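Local coordinates for protein 273aa long hypothetical dTDP-4-dehydrorhamnose reductase (Sulfolobus tokodaii, PDB 2GGS) that binds NADPH and probably reduces dTDP-4-dehydrorhamnose as a member of the extended short-chain dehydrogenase/reductase family, at residues 82-87 with 131-136; 61-66 with 102-107; 69-74 with 240-245. All coordinates share one frame; numbering follows the deposited sequence.

Contact 1: residues 82-87 with 131-136. With NDP (NADPH dihydro-nicotinamide-adenine-dinucleotide phosphate), chain C.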
loop_
_atom_site.group_PDB
_atom_site.type_symbol
_atom_site.label_atom_id
_atom_site.label_comp_id
_atom_site.label_asym_id
_atom_site.label_seq_id
_atom_site.Cartn_x
_atom_site.Cartn_y
_atom_site.Cartn_z
ATOM N N LYS A 82 -10.128 10.716 8.102
ATOM C CA LYS A 82 -9.549 10.631 9.401
ATOM C C LYS A 82 -8.401 9.665 9.493
ATOM O O LYS A 82 -7.441 9.948 10.203
ATOM C CB LYS A 82 -10.601 10.177 10.402
ATOM C CG LYS A 82 -11.511 11.317 10.782
ATOM C CD LYS A 82 -11.869 11.209 12.264
ATOM C CE LYS A 82 -13.219 10.530 12.473
ATOM N NZ LYS A 82 -14.348 11.502 12.264
ATOM N N ILE A 83 -8.512 8.533 8.805
ATOM C CA ILE A 83 -7.449 7.516 8.909
ATOM C C ILE A 83 -6.402 7.740 7.810
ATOM O O ILE A 83 -5.217 7.641 8.102
ATOM C CB ILE A 83 -7.990 6.054 8.919
ATOM C CG1 ILE A 83 -6.886 5.000 9.155
ATOM C CG2 ILE A 83 -8.778 5.728 7.624
ATOM C CD1 ILE A 83 -5.963 5.232 10.333
ATOM N N ASN A 84 -6.857 8.037 6.587
ATOM C CA ASN A 84 -5.908 8.120 5.459
ATOM C C ASN A 84 -5.147 9.417 5.414
ATOM O O ASN A 84 -4.029 9.478 4.842
ATOM C CB ASN A 84 -6.657 7.940 4.148
ATOM C CG ASN A 84 -7.088 6.522 3.915
ATOM O OD1 ASN A 84 -6.707 5.589 4.638
ATOM N ND2 ASN A 84 -7.858 6.343 2.846
ATOM N N ALA A 85 -5.717 10.457 6.025
ATOM C CA ALA A 85 -5.079 11.764 6.012
ATOM C C ALA A 85 -4.784 12.276 7.428
ATOM O O ALA A 85 -3.626 12.437 7.827
ATOM C CB ALA A 85 -5.910 12.778 5.209
ATOM N N GLU A 86 -5.829 12.493 8.235
ATOM C CA GLU A 86 -5.596 13.249 9.470
ATOM C C GLU A 86 -4.680 12.510 10.466
ATOM O O GLU A 86 -3.901 13.149 11.129
ATOM C CB GLU A 86 -6.942 13.603 10.143
ATOM C CG GLU A 86 -6.801 14.782 11.115
ATOM C CD GLU A 86 -8.145 15.360 11.521
ATOM O OE1 GLU A 86 -9.183 14.731 11.216
ATOM O OE2 GLU A 86 -8.127 16.438 12.151
ATOM N N ALA A 87 -4.765 11.183 10.544
ATOM C CA ALA A 87 -3.921 10.399 11.459
ATOM C C ALA A 87 -2.461 10.664 11.172
ATOM O O ALA A 87 -1.631 10.677 12.092
ATOM C CB ALA A 87 -4.232 8.895 11.381
ATOM N N GLY A 131 -7.930 7.875 -3.326
ATOM C CA GLY A 131 -6.751 8.611 -3.825
ATOM C C GLY A 131 -6.551 9.998 -3.205
ATOM O O GLY A 131 -5.440 10.379 -2.807
ATOM N N LEU A 132 -7.637 10.757 -3.095
ATOM C CA LEU A 132 -7.566 12.103 -2.501
ATOM C C LEU A 132 -7.220 12.037 -1.018
ATOM O O LEU A 132 -6.336 12.765 -0.555
ATOM C CB LEU A 132 -8.886 12.872 -2.723
ATOM C CG LEU A 132 -8.783 14.308 -2.150
ATOM C CD1 LEU A 132 -7.550 15.094 -2.643
ATOM C CD2 LEU A 132 -10.072 15.085 -2.450
ATOM N N SER A 133 -7.934 11.203 -0.252
ATOM C CA SER A 133 -7.583 11.059 1.172
ATOM C C SER A 133 -6.115 10.663 1.351
ATOM O O SER A 133 -5.426 11.218 2.210
ATOM C CB SER A 133 -8.526 10.096 1.932
ATOM O OG SER A 133 -8.475 8.791 1.396
ATOM N N LYS A 134 -5.627 9.724 0.521
ATOM C CA LYS A 134 -4.236 9.348 0.566
ATOM C C LYS A 134 -3.325 10.503 0.180
ATOM O O LYS A 134 -2.306 10.734 0.851
ATOM C CB LYS A 134 -3.992 8.094 -0.287
ATOM C CG LYS A 134 -4.635 6.807 0.334
ATOM C CD LYS A 134 -3.935 6.277 1.587
ATOM C CE LYS A 134 -2.472 5.839 1.341
ATOM N NZ LYS A 134 -1.800 5.356 2.577
ATOM N N LEU A 135 -3.698 11.255 -0.832
ATOM C CA LEU A 135 -2.879 12.419 -1.240
ATOM C C LEU A 135 -2.799 13.438 -0.108
ATOM O O LEU A 135 -1.749 13.979 0.136
ATOM C CB LEU A 135 -3.431 13.091 -2.483
ATOM C CG LEU A 135 -2.707 14.384 -2.866
ATOM C CD1 LEU A 135 -1.220 14.116 -3.119
ATOM C CD2 LEU A 135 -3.412 14.955 -4.105
ATOM N N LEU A 136 -3.902 13.675 0.594
ATOM C CA LEU A 136 -3.864 14.561 1.766
ATOM C C LEU A 136 -2.944 14.017 2.861
ATOM O O LEU A 136 -2.139 14.771 3.408
ATOM C CB LEU A 136 -5.289 14.870 2.266
ATOM C CG LEU A 136 -6.159 15.554 1.193
ATOM C CD1 LEU A 136 -7.568 15.794 1.728
ATOM C CD2 LEU A 136 -5.579 16.849 0.575
HETATM P PA NDP C . -4.716 -3.604 4.280
HETATM O O1A NDP C . -6.101 -3.245 3.934
HETATM O O2A NDP C . -4.418 -5.051 4.155
HETATM O O5B NDP C . -4.337 -3.148 5.744
HETATM C C5B NDP C . -4.861 -1.949 6.287
HETATM C C4B NDP C . -4.248 -1.829 7.658
HETATM O O4B NDP C . -4.632 -0.558 8.186
HETATM C C3B NDP C . -4.680 -2.931 8.612
HETATM O O3B NDP C . -3.567 -3.329 9.366
HETATM C C2B NDP C . -5.686 -2.187 9.500
HETATM O O2B NDP C . -5.682 -2.777 10.765
HETATM C C1B NDP C . -5.045 -0.806 9.522
HETATM N N9A NDP C . -6.010 0.220 9.929
HETATM C C8A NDP C . -7.080 0.673 9.218
HETATM N N7A NDP C . -7.729 1.608 9.971
HETATM C C5A NDP C . -7.067 1.727 11.135
HETATM C C6A NDP C . -7.288 2.513 12.273
HETATM N N6A NDP C . -8.407 3.283 12.369
HETATM N N1A NDP C . -6.411 2.358 13.312
HETATM C C2A NDP C . -5.324 1.492 13.285
HETATM N N3A NDP C . -5.127 0.714 12.169
HETATM C C4A NDP C . -5.990 0.838 11.134
HETATM O O3 NDP C . -3.834 -2.625 3.334
HETATM P PN NDP C . -2.453 -2.995 2.567
HETATM O O1N NDP C . -1.505 -3.724 3.378
HETATM O O2N NDP C . -2.942 -3.535 1.278
HETATM O O5D NDP C . -1.934 -1.513 2.260
HETATM C C5D NDP C . -0.802 -0.991 2.947
HETATM C C4D NDP C . -0.529 0.456 2.556
HETATM O O4D NDP C . -0.283 0.498 1.169
HETATM C C3D NDP C . -1.687 1.415 2.816
HETATM O O3D NDP C . -1.065 2.634 3.121
HETATM C C2D NDP C . -2.387 1.512 1.483
HETATM O O2D NDP C . -3.106 2.730 1.385
HETATM C C1D NDP C . -1.156 1.443 0.546
HETATM N N1N NDP C . -1.546 0.984 -0.792
HETATM C C2N NDP C . -2.323 -0.139 -0.881
HETATM C C3N NDP C . -2.578 -0.752 -2.100
HETATM C C7N NDP C . -3.430 -1.980 -2.129
HETATM O O7N NDP C . -3.882 -2.462 -3.373
HETATM N N7N NDP C . -3.760 -2.585 -0.990
HETATM C C4N NDP C . -2.011 -0.179 -3.386
HETATM C C5N NDP C . -1.197 1.079 -3.195
HETATM C C6N NDP C . -0.997 1.587 -1.906
HETATM P P2B NDP C . -6.894 -3.794 11.266
HETATM O O1X NDP C . -6.254 -4.486 12.401
HETATM O O2X NDP C . -7.271 -4.693 10.137
HETATM O O3X NDP C . -8.139 -2.969 11.681
HETATM O O HOH W 1 -2.581 7.082 4.689
#

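Contact 2: residues 61-66 with 102-107. With NDP (NADPH dihydro-nicotinamide-adenine-dinucleotide phosphate), chain C.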
loop_
_atom_site.group_PDB
_atom_site.type_symbol
_atom_site.label_atom_id
_atom_site.label_comp_id
_atom_site.label_asym_id
_atom_site.label_seq_id
_atom_site.Cartn_x
_atom_site.Cartn_y
_atom_site.Cartn_z
ATOM N N ILE A 61 9.173 4.774 12.269
ATOM C CA ILE A 61 7.756 4.490 12.188
ATOM C C ILE A 61 7.476 4.187 10.710
ATOM O O ILE A 61 7.748 5.029 9.881
ATOM C CB ILE A 61 6.892 5.696 12.628
ATOM C CG1 ILE A 61 7.152 6.010 14.111
ATOM C CG2 ILE A 61 5.386 5.419 12.412
ATOM C CD1 ILE A 61 6.763 7.408 14.472
ATOM N N ILE A 62 6.892 3.028 10.421
ATOM C CA ILE A 62 6.396 2.749 9.067
ATOM C C ILE A 62 4.861 2.805 9.102
ATOM O O ILE A 62 4.225 1.955 9.762
ATOM C CB ILE A 62 6.860 1.373 8.558
ATOM C CG1 ILE A 62 8.396 1.262 8.524
ATOM C CG2 ILE A 62 6.333 1.140 7.129
ATOM C CD1 ILE A 62 8.891 -0.199 8.341
ATOM N N ASN A 63 4.284 3.835 8.460
ATOM C CA ASN A 63 2.820 4.029 8.488
ATOM C C ASN A 63 2.154 3.310 7.322
ATOM O O ASN A 63 2.071 3.876 6.207
ATOM C CB ASN A 63 2.449 5.511 8.443
ATOM C CG ASN A 63 0.956 5.701 8.575
ATOM O OD1 ASN A 63 0.329 4.971 9.349
ATOM N ND2 ASN A 63 0.369 6.615 7.787
ATOM N N ALA A 64 1.757 2.052 7.562
ATOM C CA ALA A 64 1.055 1.265 6.544
ATOM C C ALA A 64 -0.444 1.205 6.802
ATOM O O ALA A 64 -1.210 0.663 5.996
ATOM C CB ALA A 64 1.633 -0.151 6.436
ATOM N N ALA A 65 -0.882 1.799 7.898
ATOM C CA ALA A 65 -2.337 1.748 8.159
ATOM C C ALA A 65 -3.164 2.628 7.205
ATOM O O ALA A 65 -2.755 3.754 6.865
ATOM C CB ALA A 65 -2.597 2.215 9.612
ATOM N N ALA A 66 -4.350 2.160 6.820
ATOM C CA ALA A 66 -5.216 2.917 5.880
ATOM C C ALA A 66 -6.535 2.180 5.681
ATOM O O ALA A 66 -6.593 0.979 5.885
ATOM C CB ALA A 66 -4.556 3.090 4.522
ATOM N N ILE A 102 10.360 8.805 9.881
ATOM C CA ILE A 102 8.989 8.491 9.475
ATOM C C ILE A 102 8.959 7.991 8.024
ATOM O O ILE A 102 9.459 8.670 7.117
ATOM C CB ILE A 102 8.110 9.714 9.611
ATOM C CG1 ILE A 102 8.022 10.116 11.102
ATOM C CG2 ILE A 102 6.706 9.450 8.985
ATOM C CD1 ILE A 102 6.945 11.055 11.403
ATOM N N VAL A 103 8.400 6.800 7.817
ATOM C CA VAL A 103 8.245 6.220 6.464
ATOM C C VAL A 103 6.760 6.022 6.212
ATOM O O VAL A 103 6.110 5.230 6.923
ATOM C CB VAL A 103 8.981 4.835 6.325
ATOM C CG1 VAL A 103 8.754 4.246 4.909
ATOM C CG2 VAL A 103 10.469 4.982 6.656
ATOM N N HIS A 104 6.206 6.743 5.238
ATOM C CA HIS A 104 4.770 6.738 5.057
ATOM C C HIS A 104 4.461 6.031 3.724
ATOM O O HIS A 104 5.093 6.318 2.710
ATOM C CB HIS A 104 4.224 8.179 5.006
ATOM C CG HIS A 104 2.806 8.231 4.553
ATOM N ND1 HIS A 104 1.779 7.718 5.325
ATOM C CD2 HIS A 104 2.239 8.645 3.391
ATOM C CE1 HIS A 104 0.646 7.815 4.657
ATOM N NE2 HIS A 104 0.888 8.395 3.490
ATOM N N ILE A 105 3.473 5.143 3.727
ATOM C CA ILE A 105 3.163 4.394 2.505
ATOM C C ILE A 105 2.006 5.047 1.769
ATOM O O ILE A 105 0.974 5.380 2.361
ATOM C CB ILE A 105 2.851 2.904 2.812
ATOM C CG1 ILE A 105 3.950 2.255 3.695
ATOM C CG2 ILE A 105 2.630 2.141 1.468
ATOM C CD1 ILE A 105 5.382 2.330 3.141
ATOM N N SER A 106 2.173 5.264 0.458
ATOM C CA SER A 106 1.145 5.895 -0.332
ATOM C C SER A 106 0.794 5.063 -1.579
ATOM O O SER A 106 1.137 3.876 -1.666
ATOM C CB SER A 106 1.520 7.348 -0.670
ATOM O OG SER A 106 0.427 8.082 -1.235
ATOM N N THR A 107 0.063 5.680 -2.499
ATOM C CA THR A 107 -0.648 4.929 -3.554
ATOM C C THR A 107 -0.543 5.566 -4.941
ATOM O O THR A 107 -0.533 6.789 -5.091
ATOM C CB THR A 107 -2.157 4.715 -3.168
ATOM O OG1 THR A 107 -2.844 4.005 -4.216
ATOM C CG2 THR A 107 -2.859 6.063 -2.907
HETATM P PA NDP C . -4.716 -3.604 4.280
HETATM O O1A NDP C . -6.101 -3.245 3.934
HETATM O O2A NDP C . -4.418 -5.051 4.155
HETATM O O5B NDP C . -4.337 -3.148 5.744
HETATM C C5B NDP C . -4.861 -1.949 6.287
HETATM C C4B NDP C . -4.248 -1.829 7.658
HETATM O O4B NDP C . -4.632 -0.558 8.186
HETATM C C3B NDP C . -4.680 -2.931 8.612
HETATM O O3B NDP C . -3.567 -3.329 9.366
HETATM C C2B NDP C . -5.686 -2.187 9.500
HETATM O O2B NDP C . -5.682 -2.777 10.765
HETATM C C1B NDP C . -5.045 -0.806 9.522
HETATM N N9A NDP C . -6.010 0.220 9.929
HETATM C C8A NDP C . -7.080 0.673 9.218
HETATM N N7A NDP C . -7.729 1.608 9.971
HETATM C C5A NDP C . -7.067 1.727 11.135
HETATM C C6A NDP C . -7.288 2.513 12.273
HETATM N N6A NDP C . -8.407 3.283 12.369
HETATM N N1A NDP C . -6.411 2.358 13.312
HETATM C C2A NDP C . -5.324 1.492 13.285
HETATM N N3A NDP C . -5.127 0.714 12.169
HETATM C C4A NDP C . -5.990 0.838 11.134
HETATM O O3 NDP C . -3.834 -2.625 3.334
HETATM P PN NDP C . -2.453 -2.995 2.567
HETATM O O1N NDP C . -1.505 -3.724 3.378
HETATM O O2N NDP C . -2.942 -3.535 1.278
HETATM O O5D NDP C . -1.934 -1.513 2.260
HETATM C C5D NDP C . -0.802 -0.991 2.947
HETATM C C4D NDP C . -0.529 0.456 2.556
HETATM O O4D NDP C . -0.283 0.498 1.169
HETATM C C3D NDP C . -1.687 1.415 2.816
HETATM O O3D NDP C . -1.065 2.634 3.121
HETATM C C2D NDP C . -2.387 1.512 1.483
HETATM O O2D NDP C . -3.106 2.730 1.385
HETATM C C1D NDP C . -1.156 1.443 0.546
HETATM N N1N NDP C . -1.546 0.984 -0.792
HETATM C C2N NDP C . -2.323 -0.139 -0.881
HETATM C C3N NDP C . -2.578 -0.752 -2.100
HETATM C C7N NDP C . -3.430 -1.980 -2.129
HETATM O O7N NDP C . -3.882 -2.462 -3.373
HETATM N N7N NDP C . -3.760 -2.585 -0.990
HETATM C C4N NDP C . -2.011 -0.179 -3.386
HETATM C C5N NDP C . -1.197 1.079 -3.195
HETATM C C6N NDP C . -0.997 1.587 -1.906
HETATM P P2B NDP C . -6.894 -3.794 11.266
HETATM O O1X NDP C . -6.254 -4.486 12.401
HETATM O O2X NDP C . -7.271 -4.693 10.137
HETATM O O3X NDP C . -8.139 -2.969 11.681
#

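Contact 3: residues 69-74 with 240-245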
loop_
_atom_site.group_PDB
_atom_site.type_symbol
_atom_site.label_atom_id
_atom_site.label_comp_id
_atom_site.label_asym_id
_atom_site.label_seq_id
_atom_site.Cartn_x
_atom_site.Cartn_y
_atom_site.Cartn_z
ATOM N N ASP A 69 -10.404 0.049 1.096
ATOM C CA ASP A 69 -11.572 -0.279 0.274
ATOM C C ASP A 69 -11.978 0.973 -0.487
ATOM O O ASP A 69 -12.541 1.938 0.077
ATOM C CB ASP A 69 -12.723 -0.797 1.138
ATOM C CG ASP A 69 -13.933 -1.247 0.309
ATOM O OD1 ASP A 69 -14.299 -0.605 -0.713
ATOM O OD2 ASP A 69 -14.537 -2.267 0.715
ATOM N N VAL A 70 -11.655 0.985 -1.771
ATOM C CA VAL A 70 -11.843 2.156 -2.605
ATOM C C VAL A 70 -13.297 2.642 -2.671
ATOM O O VAL A 70 -13.567 3.848 -2.593
ATOM C CB VAL A 70 -11.236 1.930 -4.013
ATOM C CG1 VAL A 70 -11.540 3.094 -4.929
ATOM C CG2 VAL A 70 -9.743 1.655 -3.876
ATOM N N ASP A 71 -14.245 1.704 -2.783
ATOM C CA ASP A 71 -15.645 2.109 -2.929
ATOM C C ASP A 71 -16.211 2.618 -1.625
ATOM O O ASP A 71 -16.959 3.591 -1.619
ATOM C CB ASP A 71 -16.471 0.965 -3.489
ATOM C CG ASP A 71 -16.015 0.586 -4.867
ATOM O OD1 ASP A 71 -16.095 1.448 -5.772
ATOM O OD2 ASP A 71 -15.498 -0.544 -5.007
ATOM N N LYS A 72 -15.791 1.998 -0.531
ATOM C CA LYS A 72 -16.158 2.471 0.797
ATOM C C LYS A 72 -15.637 3.886 1.030
ATOM O O LYS A 72 -16.373 4.736 1.528
ATOM C CB LYS A 72 -15.647 1.531 1.864
ATOM C CG LYS A 72 -16.571 0.329 2.024
ATOM C CD LYS A 72 -16.259 -0.498 3.268
ATOM C CE LYS A 72 -17.177 -1.726 3.326
ATOM N NZ LYS A 72 -17.424 -2.317 1.973
ATOM N N CYS A 73 -14.389 4.160 0.613
ATOM C CA CYS A 73 -13.840 5.525 0.755
ATOM C C CYS A 73 -14.692 6.570 0.008
ATOM O O CYS A 73 -14.745 7.730 0.422
ATOM C CB CYS A 73 -12.374 5.613 0.270
ATOM S SG CYS A 73 -11.172 4.820 1.282
ATOM N N GLU A 74 -15.318 6.177 -1.103
ATOM C CA GLU A 74 -16.053 7.110 -1.943
ATOM C C GLU A 74 -17.335 7.585 -1.267
ATOM O O GLU A 74 -17.742 8.734 -1.465
ATOM C CB GLU A 74 -16.370 6.478 -3.315
ATOM C CG GLU A 74 -16.778 7.451 -4.376
ATOM C CD GLU A 74 -15.597 8.239 -4.969
ATOM O OE1 GLU A 74 -14.453 7.999 -4.563
ATOM O OE2 GLU A 74 -15.814 9.101 -5.839
ATOM N N TRP A 240 -18.913 -1.098 -9.078
ATOM C CA TRP A 240 -17.969 -0.065 -8.626
ATOM C C TRP A 240 -18.672 1.272 -8.394
ATOM O O TRP A 240 -19.471 1.721 -9.231
ATOM C CB TRP A 240 -16.812 0.103 -9.628
ATOM C CG TRP A 240 -15.687 -0.892 -9.422
ATOM C CD1 TRP A 240 -15.669 -1.915 -8.531
ATOM C CD2 TRP A 240 -14.448 -0.971 -10.148
ATOM N NE1 TRP A 240 -14.491 -2.622 -8.631
ATOM C CE2 TRP A 240 -13.724 -2.058 -9.617
ATOM C CE3 TRP A 240 -13.879 -0.222 -11.191
ATOM C CZ2 TRP A 240 -12.442 -2.415 -10.080
ATOM C CZ3 TRP A 240 -12.593 -0.582 -11.657
ATOM C CH2 TRP A 240 -11.899 -1.667 -11.100
ATOM N N ILE A 241 -18.413 1.877 -7.234
ATOM C CA ILE A 241 -18.888 3.232 -6.946
ATOM C C ILE A 241 -17.849 4.259 -7.425
ATOM O O ILE A 241 -18.181 5.200 -8.143
ATOM C CB ILE A 241 -19.247 3.437 -5.437
ATOM C CG1 ILE A 241 -20.460 2.587 -5.034
ATOM C CG2 ILE A 241 -19.551 4.900 -5.139
ATOM C CD1 ILE A 241 -20.136 1.408 -4.154
ATOM N N ALA A 242 -16.594 4.070 -7.042
ATOM C CA ALA A 242 -15.542 5.029 -7.407
ATOM C C ALA A 242 -14.990 4.811 -8.816
ATOM O O ALA A 242 -15.017 3.695 -9.321
ATOM C CB ALA A 242 -14.415 4.970 -6.374
ATOM N N LYS A 243 -14.498 5.875 -9.444
ATOM C CA LYS A 243 -13.803 5.771 -10.729
ATOM C C LYS A 243 -12.376 5.330 -10.444
ATOM O O LYS A 243 -11.783 5.809 -9.478
ATOM C CB LYS A 243 -13.795 7.106 -11.442
ATOM C CG LYS A 243 -15.144 7.518 -12.053
ATOM C CD LYS A 243 -15.376 9.055 -12.029
ATOM C CE LYS A 243 -16.093 9.571 -10.741
ATOM N NZ LYS A 243 -17.376 8.845 -10.427
ATOM N N ARG A 244 -11.855 4.385 -11.227
ATOM C CA ARG A 244 -10.426 3.989 -11.127
ATOM C C ARG A 244 -9.628 4.706 -12.204
ATOM O O ARG A 244 -10.143 4.908 -13.299
ATOM C CB ARG A 244 -10.275 2.470 -11.291
ATOM C CG ARG A 244 -10.357 1.643 -9.999
ATOM C CD ARG A 244 -11.659 1.854 -9.233
ATOM N NE ARG A 244 -11.768 0.859 -8.163
ATOM C CZ ARG A 244 -12.888 0.669 -7.452
ATOM N NH1 ARG A 244 -13.963 1.420 -7.698
ATOM N NH2 ARG A 244 -12.930 -0.249 -6.497
ATOM N N PRO A 245 -8.362 5.078 -11.907
ATOM C CA PRO A 245 -7.491 5.668 -12.944
ATOM C C PRO A 245 -7.222 4.657 -14.052
ATOM O O PRO A 245 -7.027 3.482 -13.783
ATOM C CB PRO A 245 -6.197 6.031 -12.177
ATOM C CG PRO A 245 -6.223 5.157 -10.945
ATOM C CD PRO A 245 -7.685 4.985 -10.594
HETATM O O HOH W 2 -14.530 8.433 -8.135
#

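Contact 1: residues 82-87 with 131-136
Helix segments 82-87 and 131-136 run nearly parallel, at 23° with their axes 7.1 Å apart, and Asn84 and Ala85 face Ser133, Lys134 and Leu136. They belong to two helices that flank the parallel sheet of the NAD(P)-binding Rossmann fold, and helix 129-141 carries the Tyr-Lys pair of the short-chain dehydrogenase/reductase family, Tyr130 and Lys134. The backbone of 82-87 widens here into a pi-type turn, with Ala87 N bonded to Lys82 O. The direct hydrogen bond between the helices comes from Asn84 ND2 and runs nearly straight, over 2.9 Å, to Ser133 OG, which lies in the amide plane. Ser133 OG stands between its own backbone N and carbonyl carbon (chi1 61°), near the preceding turn, where its one proton can serve the carbonyls of Tyr129 and Tyr130. The other end of the amide, Asn84 OD1, accepts from Met67 N, so both ends of the group are held and its rotation is fixed. At the next residue, Ala85 CB packs on Leu136 CB at 3.7 Å and touches Ser133 O. Lys134 starts away from the partner helix, but the bend at chi2 lays CD beside Asn84 CG at 3.9 Å, and a second bend at chi3 turns CE toward the ribose. Several oxygens surround its NZ: Ile105 O, a water that also donates to Asn84 O, and the nicotinamide ribose of NADPH. The firmer ribose bond is from Lys134 NZ to O3D of the cofactor at 2.9 Å, and the one to O2D is weak at 3.2 Å.

Contact 2: residues 61-66 with 102-107
Asn63 and His104 lie side by side across two neighbouring parallel strands, 60-63 and 101-107, at the middle of the seven-stranded Rossmann sheet. Asn63 ND2 donates to His104 ND1 at 3.0 Å, within 4° of the ring plane, while the amide and ring planes are turned 28° apart. Both side chains have CG anti to the backbone N (chi1 -176° for Asn63), which starts them in the same direction on the sheet face covered by helices 77-97 and 129-141. The backbone ladder beneath them alternates: Ile61 O accepts from Val103 N at 2.8 Å, Asn63 N gives to Val103 O, and Asn63 O takes Ile105 N in a longer bond of 3.1 Å. Ile62 points to the opposite face; its CG1 meets Val103 CB at 4.2 Å and its CG2 lies near Ile105 CD1, the three side chains packing under helix 186-199. In the next shell, Asn63 OD1 is hydrogen-bonded to Thr6 OG1, which ties the amide to strand 3-6, and Val88 covers both Asn63 and His104. Beyond the last rung the chains part, and the dinucleotide lies at the carboxyl ends of the strands, as in Rossmann folds. There Ile105 CG2 lies 3.4 Å from O4D of the nicotinamide ribose and Thr107 touches the nicotinamide ring. On the diverging loop, Ala66 N gives a hydrogen bond of 3.1 Å to O4B of the adenosine ribose.

Contact 3: residues 69-74 with 240-245
Asp71 meets Arg244 because its CG is anti to the carbonyl carbon (chi1 -63°), while the arginine chain bends at chi2 (57°) and then runs extended to the guanidinium. The two groups cross at about a right angle, their planes 47° apart, in an end-on double grip: NH1 of Arg244 bonds OD1 of Asp71 at 2.9 Å, and NH2 bonds OD2 in a nearly straight line at 3.0 Å. Asp71 OD1 takes two backbone donors as well, Ile241 N at 2.8 Å from above the carboxylate plane and Ala242 N nearly along the C-O axis, so three N-H groups converge on one oxygen. An alanine in place of Asp71 would probably leave Arg244 without its charge mate and these two amides without their acceptor, freeing the 240-245 loop to shift. The guanidinium is sandwiched: Trp240 lies over one face, with Arg244 CZ 3.5 Å above the indole plane, over its centre, and Val70 CG1 covers the opposite face. A further bond from Arg244 NH1 to Ala242 O holds the group within its own loop. Val70 CG1 also packs on Ala242 CB at 3.7 Å. Glu74 slides past Ile241, its CG against Ile241 CG2, and bends at chi2; its OE1 accepts from Tyr129 N while OE2 accepts from a water bound to Lys243 N. Asp69 caps the helix, its OD1 accepting from Lys72 N at 3.0 Å. The whole joins the N-terminal turn of helix 70-75, an Asp N-capped helix following a Rossmann strand, to the loop between strand 231-234 and helix 253-258.

How the contacts relate
Contacts 1 and 2 are buried and belong to the Rossmann core, whereas contact 3 lies at the surface, where the loop between strand 231-234 and helix 253-258 meets the short helix 70-75. Contact 2 is the sheet itself, built on backbone bonds and aliphatic packing, with one buried amide-imidazole bond; contact 1 is the helix layer over it, with a single amide-hydroxyl bond. They touch directly, the lysine of contact 1 reaching a strand carbonyl of contact 2, and both border NADPH. Contact 3 stands apart from the cofactor and relies on charge, with a salt bridge whose arginine lies between an indole and a valine. It meets contact 1 through packing of Cys73 on Asn84, and adjoins contact 2 in sequence only.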